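Local coordinates for extracellular solute-binding protein family 5 (Brucella melitensis, PDB 4ONY) that probably serves as the periplasmic substrate-binding component of an ABC transporter and probably delivers peptides or similar solutes for import, at residues Val314-Arg318 and Asn515-Val519; Gly245-Phe249 and Leu587-His592; Asp141-Lys146 and Ile197-Phe202. All coordinates share one frame; numbering follows the deposited sequence.

How the contacts relate
The three contacts lie far apart in a periplasmic binding protein of the solute-binding family 5, and none touches another. Contact 3, which joins helix 133-146 to the loop at 197-202, closes first along the chain. Contact 1 follows and is nested within the long loop closed by contact 2, which brings the C-terminal segment back to residues 245-249. The centres of contacts 1 and 2 are 44 Å apart, on opposite sides of the chain's centre; contact 3 is 42 Å from contact 1 and 33 Å from contact 2, centre to centre. Contact 2 adjoins strand 251-257, which carries Tyr256 and Tyr257 of the pocket holding the 1-ethoxy-2-(2-ethoxyethoxy)ethane.

Contact 1. Residues Val314-Arg318 and Asn515-Val519; sequences VFNTR and NFAGV
Ala517, Arg318 and Val314 bury the largest areas here, where the end of strand 310-315 meets the type I beta turn from Asn515 to Gly518. Ala517 sits against the strand end: its CB lies 3.8 Å from Val314 CG1, and its CA makes a C-H...O contact with Phe315 O. Its carbonyl is gripped twice by Thr317. The hydroxyl OG1 donates to Ala517 O over 2.7 Å within the carbonyl plane, whereas the backbone N of Thr317 comes from above that plane, 2.9 Å from the same oxygen.

Arg318 reaches across the turn with its chain extended from CG to NE. The edge of its guanidinium faces the turn carbonyls: NH2 donates to Asn515 O at 2.8 Å in a nearly straight bond (164° at the hydrogen), while NH1 makes a weak bond to Phe516 O. Gly518 CA lies 3.3 Å above one face of the group. Asn316 steadies the arginine, since its OD1 accepts from Arg318 N in an Asx turn and from Arg318 NH1 on the opposite face of the amide; Asn316 ND2 is held by Tyr482 O. Phe480 adds a cation-pi contact to Arg318. Every cross-segment hydrogen bond ends on a backbone carbonyl, which implies that the bonding uses the path of the turn's main chain and none of its side chains, and the arginine's charge is probably eased by several carbonyl dipoles.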
loop_
_atom_site.group_PDB
_atom_site.type_symbol
_atom_site.label_atom_id
_atom_site.label_comp_id
_atom_site.label_asym_id
_atom_site.label_seq_id
_atom_site.Cartn_x
_atom_site.Cartn_y
_atom_site.Cartn_z
ATOM N N VAL A 314 -1.938 17.593 7.974
ATOM C CA VAL A 314 -3.339 17.337 8.179
ATOM C C VAL A 314 -3.946 18.374 9.084
ATOM O O VAL A 314 -3.455 18.606 10.176
ATOM C CB VAL A 314 -3.592 15.948 8.789
ATOM C CG1 VAL A 314 -5.084 15.687 8.861
ATOM C CG2 VAL A 314 -3.004 14.849 7.900
ATOM N N PHE A 315 -4.989 19.040 8.623
ATOM C CA PHE A 315 -5.732 19.991 9.438
ATOM C C PHE A 315 -6.771 19.231 10.257
ATOM O O PHE A 315 -7.607 18.520 9.681
ATOM C CB PHE A 315 -6.533 20.971 8.563
ATOM C CG PHE A 315 -5.689 21.893 7.683
ATOM C CD1 PHE A 315 -5.121 23.052 8.217
ATOM C CD2 PHE A 315 -5.563 21.630 6.341
ATOM C CE1 PHE A 315 -4.377 23.928 7.420
ATOM C CE2 PHE A 315 -4.809 22.481 5.527
ATOM C CZ PHE A 315 -4.221 23.630 6.078
ATOM N N ASN A 316 -6.769 19.408 11.580
ATOM C CA ASN A 316 -7.909 18.927 12.384
ATOM C C ASN A 316 -9.102 19.875 12.287
ATOM O O ASN A 316 -9.214 20.830 13.050
ATOM C CB ASN A 316 -7.546 18.726 13.854
ATOM C CG ASN A 316 -8.639 18.026 14.641
ATOM O OD1 ASN A 316 -9.695 17.690 14.105
ATOM N ND2 ASN A 316 -8.396 17.831 15.950
ATOM N N THR A 317 -10.020 19.557 11.373
ATOM C CA THR A 317 -11.168 20.421 11.077
ATOM C C THR A 317 -12.125 20.503 12.260
ATOM O O THR A 317 -12.975 21.371 12.291
ATOM C CB THR A 317 -11.972 20.020 9.797
ATOM O OG1 THR A 317 -12.701 18.814 9.996
ATOM C CG2 THR A 317 -11.068 19.899 8.571
ATOM N N ARG A 318 -11.988 19.613 13.244
ATOM C CA ARG A 318 -12.784 19.739 14.471
ATOM C C ARG A 318 -12.428 21.007 15.261
ATOM O O ARG A 318 -13.209 21.458 16.105
ATOM C CB ARG A 318 -12.579 18.508 15.400
ATOM C CG ARG A 318 -12.895 17.162 14.730
ATOM C CD ARG A 318 -12.402 15.997 15.610
ATOM N NE ARG A 318 -12.496 14.663 14.983
ATOM C CZ ARG A 318 -11.610 14.150 14.160
ATOM N NH1 ARG A 318 -10.567 14.864 13.751
ATOM N NH2 ARG A 318 -11.796 12.940 13.660
ATOM N N ASN A 515 -9.714 8.877 10.616
ATOM C CA ASN A 515 -10.200 10.133 9.988
ATOM C C ASN A 515 -9.547 11.310 10.709
ATOM O O ASN A 515 -10.192 12.017 11.498
ATOM C CB ASN A 515 -11.719 10.187 10.109
ATOM C CG ASN A 515 -12.357 11.315 9.287
ATOM O OD1 ASN A 515 -11.702 12.260 8.825
ATOM N ND2 ASN A 515 -13.634 11.173 9.069
ATOM N N PHE A 516 -8.270 11.504 10.463
ATOM C CA PHE A 516 -7.504 12.502 11.227
ATOM C C PHE A 516 -7.920 13.924 10.968
ATOM O O PHE A 516 -7.783 14.746 11.845
ATOM C CB PHE A 516 -6.012 12.282 10.993
ATOM C CG PHE A 516 -5.565 10.888 11.389
ATOM C CD1 PHE A 516 -5.773 10.405 12.693
ATOM C CD2 PHE A 516 -4.966 10.069 10.494
ATOM C CE1 PHE A 516 -5.385 9.125 13.064
ATOM C CE2 PHE A 516 -4.574 8.784 10.864
ATOM C CZ PHE A 516 -4.762 8.334 12.134
ATOM N N ALA A 517 -8.406 14.240 9.764
ATOM C CA ALA A 517 -8.888 15.596 9.478
ATOM C C ALA A 517 -10.304 15.864 9.973
ATOM O O ALA A 517 -10.725 17.046 10.023
ATOM C CB ALA A 517 -8.829 15.894 7.998
ATOM N N GLY A 518 -11.030 14.817 10.384
ATOM C CA GLY A 518 -12.408 14.971 10.809
ATOM C C GLY A 518 -13.352 15.281 9.649
ATOM O O GLY A 518 -14.236 16.119 9.770
ATOM N N VAL A 519 -13.145 14.617 8.506
ATOM C CA VAL A 519 -14.035 14.806 7.353
ATOM C C VAL A 519 -15.423 14.243 7.668
ATOM O O VAL A 519 -15.523 13.123 8.210
ATOM C CB VAL A 519 -13.446 14.119 6.117
ATOM C CG1 VAL A 519 -14.344 14.314 4.903
ATOM C CG2 VAL A 519 -12.069 14.681 5.835
#

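Contact 2. Residues Gly245-Phe249 and Leu587-His592; sequences GFNNF and LPAWWH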
loop_
_atom_site.group_PDB
_atom_site.type_symbol
_atom_site.label_atom_id
_atom_site.label_comp_id
_atom_site.label_asym_id
_atom_site.label_seq_id
_atom_site.Cartn_x
_atom_site.Cartn_y
_atom_site.Cartn_z
ATOM N N GLY A 245 8.825 -18.261 -15.184
ATOM C CA GLY A 245 9.772 -17.154 -14.894
ATOM C C GLY A 245 9.790 -16.580 -13.471
ATOM O O GLY A 245 10.396 -15.524 -13.226
ATOM N N PHE A 246 9.139 -17.264 -12.521
ATOM C CA PHE A 246 9.238 -16.940 -11.119
ATOM C C PHE A 246 10.084 -18.030 -10.425
ATOM O O PHE A 246 10.375 -19.082 -11.001
ATOM C CB PHE A 246 7.844 -16.923 -10.462
ATOM C CG PHE A 246 6.952 -15.741 -10.857
ATOM C CD1 PHE A 246 7.259 -14.474 -10.463
ATOM C CD2 PHE A 246 5.779 -15.947 -11.568
ATOM C CE1 PHE A 246 6.445 -13.391 -10.807
ATOM C CE2 PHE A 246 4.943 -14.883 -11.894
ATOM C CZ PHE A 246 5.267 -13.594 -11.498
ATOM N N ASN A 247 10.463 -17.765 -9.187
ATOM C CA ASN A 247 11.155 -18.739 -8.357
ATOM C C ASN A 247 12.473 -19.163 -8.960
ATOM O O ASN A 247 12.794 -20.335 -8.989
ATOM C CB ASN A 247 10.253 -19.969 -8.122
ATOM C CG ASN A 247 8.868 -19.575 -7.659
ATOM O OD1 ASN A 247 8.715 -18.714 -6.785
ATOM N ND2 ASN A 247 7.850 -20.219 -8.216
ATOM N N ASN A 248 13.222 -18.186 -9.446
ATOM C CA ASN A 248 14.412 -18.462 -10.197
ATOM C C ASN A 248 15.634 -18.734 -9.310
ATOM O O ASN A 248 16.532 -19.479 -9.701
ATOM C CB ASN A 248 14.711 -17.319 -11.175
ATOM C CG ASN A 248 13.545 -17.025 -12.102
ATOM O OD1 ASN A 248 12.982 -17.924 -12.761
ATOM N ND2 ASN A 248 13.159 -15.757 -12.161
ATOM N N PHE A 249 15.689 -18.104 -8.153
ATOM C CA PHE A 249 16.779 -18.347 -7.225
ATOM C C PHE A 249 16.600 -19.728 -6.615
ATOM O O PHE A 249 15.489 -20.097 -6.248
ATOM C CB PHE A 249 16.829 -17.271 -6.149
ATOM C CG PHE A 249 17.008 -15.881 -6.700
ATOM C CD1 PHE A 249 18.223 -15.511 -7.257
ATOM C CD2 PHE A 249 15.961 -14.966 -6.675
ATOM C CE1 PHE A 249 18.411 -14.253 -7.789
ATOM C CE2 PHE A 249 16.137 -13.720 -7.191
ATOM C CZ PHE A 249 17.370 -13.355 -7.759
ATOM N N LEU A 587 10.685 -8.636 -7.360
ATOM C CA LEU A 587 11.822 -9.466 -7.009
ATOM C C LEU A 587 11.656 -10.931 -7.352
ATOM O O LEU A 587 12.644 -11.588 -7.720
ATOM C CB LEU A 587 12.161 -9.345 -5.523
ATOM C CG LEU A 587 12.603 -7.974 -5.042
ATOM C CD1 LEU A 587 13.105 -8.093 -3.616
ATOM C CD2 LEU A 587 13.711 -7.412 -5.953
ATOM N N PRO A 588 10.421 -11.493 -7.205
ATOM C CA PRO A 588 10.253 -12.906 -7.533
ATOM C C PRO A 588 10.513 -13.259 -9.016
ATOM O O PRO A 588 10.641 -14.429 -9.328
ATOM C CB PRO A 588 8.783 -13.183 -7.185
ATOM C CG PRO A 588 8.466 -12.191 -6.133
ATOM C CD PRO A 588 9.245 -10.952 -6.505
ATOM N N ALA A 589 10.535 -12.259 -9.905
ATOM C CA ALA A 589 10.882 -12.466 -11.290
ATOM C C ALA A 589 12.376 -12.221 -11.582
ATOM O O ALA A 589 12.838 -12.394 -12.736
ATOM C CB ALA A 589 10.032 -11.555 -12.135
ATOM N N TRP A 590 13.153 -11.825 -10.567
ATOM C CA TRP A 590 14.585 -11.598 -10.775
ATOM C C TRP A 590 15.334 -12.953 -10.760
ATOM O O TRP A 590 14.757 -14.005 -10.364
ATOM C CB TRP A 590 15.141 -10.626 -9.705
ATOM C CG TRP A 590 14.581 -9.211 -9.874
ATOM C CD1 TRP A 590 13.420 -8.872 -10.483
ATOM C CD2 TRP A 590 15.173 -7.994 -9.430
ATOM N NE1 TRP A 590 13.232 -7.514 -10.433
ATOM C CE2 TRP A 590 14.296 -6.949 -9.790
ATOM C CE3 TRP A 590 16.346 -7.680 -8.744
ATOM C CZ2 TRP A 590 14.574 -5.620 -9.523
ATOM C CZ3 TRP A 590 16.613 -6.356 -8.442
ATOM C CH2 TRP A 590 15.743 -5.340 -8.848
ATOM N N TRP A 591 16.589 -12.918 -11.172
ATOM C CA TRP A 591 17.424 -14.127 -11.268
ATOM C C TRP A 591 18.894 -13.811 -11.055
ATOM O O TRP A 591 19.310 -12.641 -10.921
ATOM C CB TRP A 591 17.192 -14.865 -12.611
ATOM C CG TRP A 591 17.642 -14.141 -13.846
ATOM C CD1 TRP A 591 18.896 -14.149 -14.375
ATOM C CD2 TRP A 591 16.865 -13.301 -14.694
ATOM N NE1 TRP A 591 18.950 -13.386 -15.493
ATOM C CE2 TRP A 591 17.714 -12.842 -15.720
ATOM C CE3 TRP A 591 15.538 -12.874 -14.685
ATOM C CZ2 TRP A 591 17.263 -12.009 -16.760
ATOM C CZ3 TRP A 591 15.092 -12.019 -15.719
ATOM C CH2 TRP A 591 15.952 -11.603 -16.727
ATOM N N HIS A 592 19.681 -14.871 -10.970
ATOM C CA HIS A 592 21.107 -14.773 -10.822
ATOM C C HIS A 592 21.717 -15.016 -12.183
ATOM O O HIS A 592 21.287 -15.926 -12.896
ATOM C CB HIS A 592 21.574 -15.819 -9.822
ATOM C CG HIS A 592 22.945 -15.573 -9.292
ATOM N ND1 HIS A 592 24.080 -15.673 -10.067
ATOM C CD2 HIS A 592 23.365 -15.226 -8.059
ATOM C CE1 HIS A 592 25.145 -15.429 -9.325
ATOM N NE2 HIS A 592 24.737 -15.154 -8.104
HETATM O O HOH W 1 11.487 -13.644 -14.843
HETATM O O HOH W 2 13.089 -15.424 -8.786
HETATM O O HOH W 3 18.678 -17.744 -10.922
#
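Phe249 and Asn248 meet the backbone of residues 590-592 where a loop preceding strand 251-257 docks on a C-terminal 3-10 segment, 587-589, and the short strand 591-592, which pairs antiparallel with strand 574-575. The Phe249 ring packs against main chain: its CE1 comes within 3.3 Å of Trp591 C, and Leu587 O is near the ring plane at the edge. Its apolar partner is Trp590, whose CB lies 4.0 Å from Phe249 CZ; Ile574 also touches both residues. At the other end, the Phe246 ring turns an edge to Pro588, with CD1 3.8 Å from the proline CB.

Direct hydrogen bonds centre on the Asn248 amide. With chi1 at -55°, CG lies beside its own backbone N, and ND2 reaches across to the other segment to donate to Trp590 O at 3.0 Å, nearly straight at 168°. This acceptor lies in the amide plane, although the donor stands above the carbonyl plane. ND2 also donates to Gly245 O within its own segment, while OD1 accepts from Lys43. A weak bond joins Asn247 N to Pro588 O.

Waters add further links. One donates to both Gly245 O and Ala589 O, and one accepts from His592 N beside Asn248 O. Another accepts from Asn248 N at 2.8 Å and donates to two carbonyls, Pro588 O and Trp590 O, each 2.7 Å from the water oxygen.

Contact 3. Residues Asp141-Lys146 and Ile197-Phe202; sequences DILTEK and INRDTF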
loop_
_atom_site.group_PDB
_atom_site.type_symbol
_atom_site.label_atom_id
_atom_site.label_comp_id
_atom_site.label_asym_id
_atom_site.label_seq_id
_atom_site.Cartn_x
_atom_site.Cartn_y
_atom_site.Cartn_z
ATOM N N ASP A 141 -11.774 -23.962 9.157
ATOM C CA ASP A 141 -12.067 -24.406 10.536
ATOM C C ASP A 141 -10.989 -23.853 11.537
ATOM O O ASP A 141 -11.303 -23.028 12.430
ATOM C CB ASP A 141 -12.140 -25.945 10.558
ATOM C CG ASP A 141 -12.399 -26.511 11.951
ATOM O OD1 ASP A 141 -12.823 -25.779 12.843
ATOM O OD2 ASP A 141 -12.132 -27.695 12.148
ATOM N N ILE A 142 -9.726 -24.227 11.332
ATOM C CA ILE A 142 -8.714 -23.882 12.302
ATOM C C ILE A 142 -8.397 -22.384 12.380
ATOM O O ILE A 142 -8.134 -21.887 13.455
ATOM C CB ILE A 142 -7.421 -24.712 12.132
ATOM C CG1 ILE A 142 -6.549 -24.583 13.383
ATOM C CG2 ILE A 142 -6.622 -24.290 10.917
ATOM C CD1 ILE A 142 -5.320 -25.471 13.351
ATOM N N LEU A 143 -8.428 -21.665 11.257
ATOM C CA LEU A 143 -8.154 -20.238 11.268
ATOM C C LEU A 143 -9.277 -19.429 11.905
ATOM O O LEU A 143 -9.006 -18.428 12.548
ATOM C CB LEU A 143 -7.878 -19.712 9.873
ATOM C CG LEU A 143 -6.567 -20.163 9.264
ATOM C CD1 LEU A 143 -6.451 -19.573 7.883
ATOM C CD2 LEU A 143 -5.399 -19.648 10.121
ATOM N N THR A 144 -10.513 -19.867 11.727
ATOM C CA THR A 144 -11.620 -19.286 12.420
ATOM C C THR A 144 -11.484 -19.479 13.942
ATOM O O THR A 144 -11.639 -18.541 14.720
ATOM C CB THR A 144 -12.948 -19.865 11.907
ATOM O OG1 THR A 144 -13.049 -19.604 10.489
ATOM C CG2 THR A 144 -14.127 -19.208 12.628
ATOM N N GLU A 145 -11.147 -20.687 14.372
ATOM C CA GLU A 145 -11.044 -20.967 15.826
ATOM C C GLU A 145 -9.787 -20.310 16.453
ATOM O O GLU A 145 -9.849 -19.768 17.584
ATOM C CB GLU A 145 -11.018 -22.480 16.041
ATOM C CG GLU A 145 -11.238 -22.916 17.494
ATOM C CD GLU A 145 -10.634 -24.275 17.899
ATOM O OE1 GLU A 145 -10.432 -25.195 17.091
ATOM O OE2 GLU A 145 -10.372 -24.423 19.101
ATOM N N LYS A 146 -8.656 -20.372 15.750
ATOM C CA LYS A 146 -7.358 -20.064 16.362
ATOM C C LYS A 146 -6.525 -19.008 15.668
ATOM O O LYS A 146 -5.502 -18.592 16.196
ATOM C CB LYS A 146 -6.524 -21.347 16.431
ATOM C CG LYS A 146 -7.224 -22.538 17.056
ATOM C CD LYS A 146 -6.229 -23.632 17.429
ATOM C CE LYS A 146 -5.563 -23.280 18.744
ATOM N NZ LYS A 146 -4.680 -24.380 19.199
ATOM N N ILE A 197 -0.241 -30.417 10.686
ATOM C CA ILE A 197 -0.409 -29.443 11.748
ATOM C C ILE A 197 -0.966 -30.153 12.993
ATOM O O ILE A 197 -1.960 -30.856 12.924
ATOM C CB ILE A 197 -1.320 -28.295 11.293
ATOM C CG1 ILE A 197 -0.526 -27.346 10.419
ATOM C CG2 ILE A 197 -1.867 -27.516 12.479
ATOM C CD1 ILE A 197 -1.364 -26.404 9.595
ATOM N N ASN A 198 -0.325 -29.931 14.117
ATOM C CA ASN A 198 -0.866 -30.355 15.429
ATOM C C ASN A 198 -1.772 -29.247 15.879
ATOM O O ASN A 198 -1.321 -28.174 16.230
ATOM C CB ASN A 198 0.245 -30.563 16.470
ATOM C CG ASN A 198 -0.285 -30.959 17.853
ATOM O OD1 ASN A 198 -1.367 -30.571 18.291
ATOM N ND2 ASN A 198 0.497 -31.754 18.548
ATOM N N ARG A 199 -3.051 -29.536 15.895
ATOM C CA ARG A 199 -4.039 -28.554 16.215
ATOM C C ARG A 199 -3.909 -27.972 17.616
ATOM O O ARG A 199 -4.226 -26.796 17.841
ATOM C CB ARG A 199 -5.413 -29.171 16.036
ATOM C CG ARG A 199 -6.492 -28.127 15.927
ATOM C CD ARG A 199 -7.822 -28.767 15.620
ATOM N NE ARG A 199 -8.839 -27.719 15.672
ATOM C CZ ARG A 199 -9.716 -27.461 14.704
ATOM N NH1 ARG A 199 -9.785 -28.231 13.625
ATOM N NH2 ARG A 199 -10.568 -26.451 14.856
ATOM N N ASP A 200 -3.500 -28.808 18.560
ATOM C CA ASP A 200 -3.383 -28.365 19.942
ATOM C C ASP A 200 -2.272 -27.351 20.054
ATOM O O ASP A 200 -2.428 -26.386 20.783
ATOM C CB ASP A 200 -3.090 -29.510 20.883
ATOM C CG ASP A 200 -4.237 -30.481 20.973
ATOM O OD1 ASP A 200 -5.376 -30.064 20.705
ATOM O OD2 ASP A 200 -3.992 -31.669 21.293
ATOM N N THR A 201 -1.183 -27.509 19.298
ATOM C CA THR A 201 -0.111 -26.507 19.399
ATOM C C THR A 201 -0.168 -25.375 18.380
ATOM O O THR A 201 0.591 -24.430 18.494
ATOM C CB THR A 201 1.297 -27.141 19.408
ATOM O OG1 THR A 201 1.521 -27.783 18.180
ATOM C CG2 THR A 201 1.442 -28.162 20.592
ATOM N N PHE A 202 -1.047 -25.451 17.390
ATOM C CA PHE A 202 -1.177 -24.377 16.418
ATOM C C PHE A 202 -1.598 -23.129 17.172
ATOM O O PHE A 202 -2.574 -23.137 17.949
ATOM C CB PHE A 202 -2.202 -24.736 15.364
ATOM C CG PHE A 202 -2.320 -23.713 14.250
ATOM C CD1 PHE A 202 -1.559 -23.827 13.128
ATOM C CD2 PHE A 202 -3.202 -22.643 14.342
ATOM C CE1 PHE A 202 -1.655 -22.916 12.095
ATOM C CE2 PHE A 202 -3.312 -21.729 13.296
ATOM C CZ PHE A 202 -2.537 -21.872 12.169
#
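Arg199 sets out with CG anti to its backbone N (chi1 -162°) and stays extended as far as NE, which carries its guanidinium to Asp141 and Glu145 on the helix. Phe202 has CG likewise anti to the backbone N (chi1 -176°), and its ring is thereby placed under the end of Ile142. The arginine grips Asp141 end-on with two nitrogens: NH1 donates to Asp141 OD2 at 2.8 Å and NH2 to Asp141 OD1 at 3.1 Å. Both oxygens lie near the guanidinium plane but are met from above the carboxylate plane, the two planes being 50° apart. Glu145 is turned more nearly coplanar with the guanidinium. Arg199 NH2 approaches Glu145 OE1 at 2.6 Å, nearly along the C-O axis; NE adds a weak bond to the same oxygen.

Asp141 and Glu145 are four residues apart on helix 133-146, so one helical turn presents both carboxylates to a single arginine, forming a salt-bridge network that pins the loop between helix 181-187 and strand 216-222 to this helix.

Beside the charged network lies an apolar patch. Ile142 CD1 stands over one face of the Phe202 ring, 4.0 Å from the ring centroid, in a CH-pi contact, and also meets Ile197 CG2. Leu143 CD2 approaches the ring obliquely at CZ. The last helical residue, Lys146, lays its CB near the plane of the ring at the edge, then bends at chi3. Its NZ thereby bridges two loop carbonyls, donating to Phe202 O at 2.7 Å and to Arg199 O at 2.8 Å.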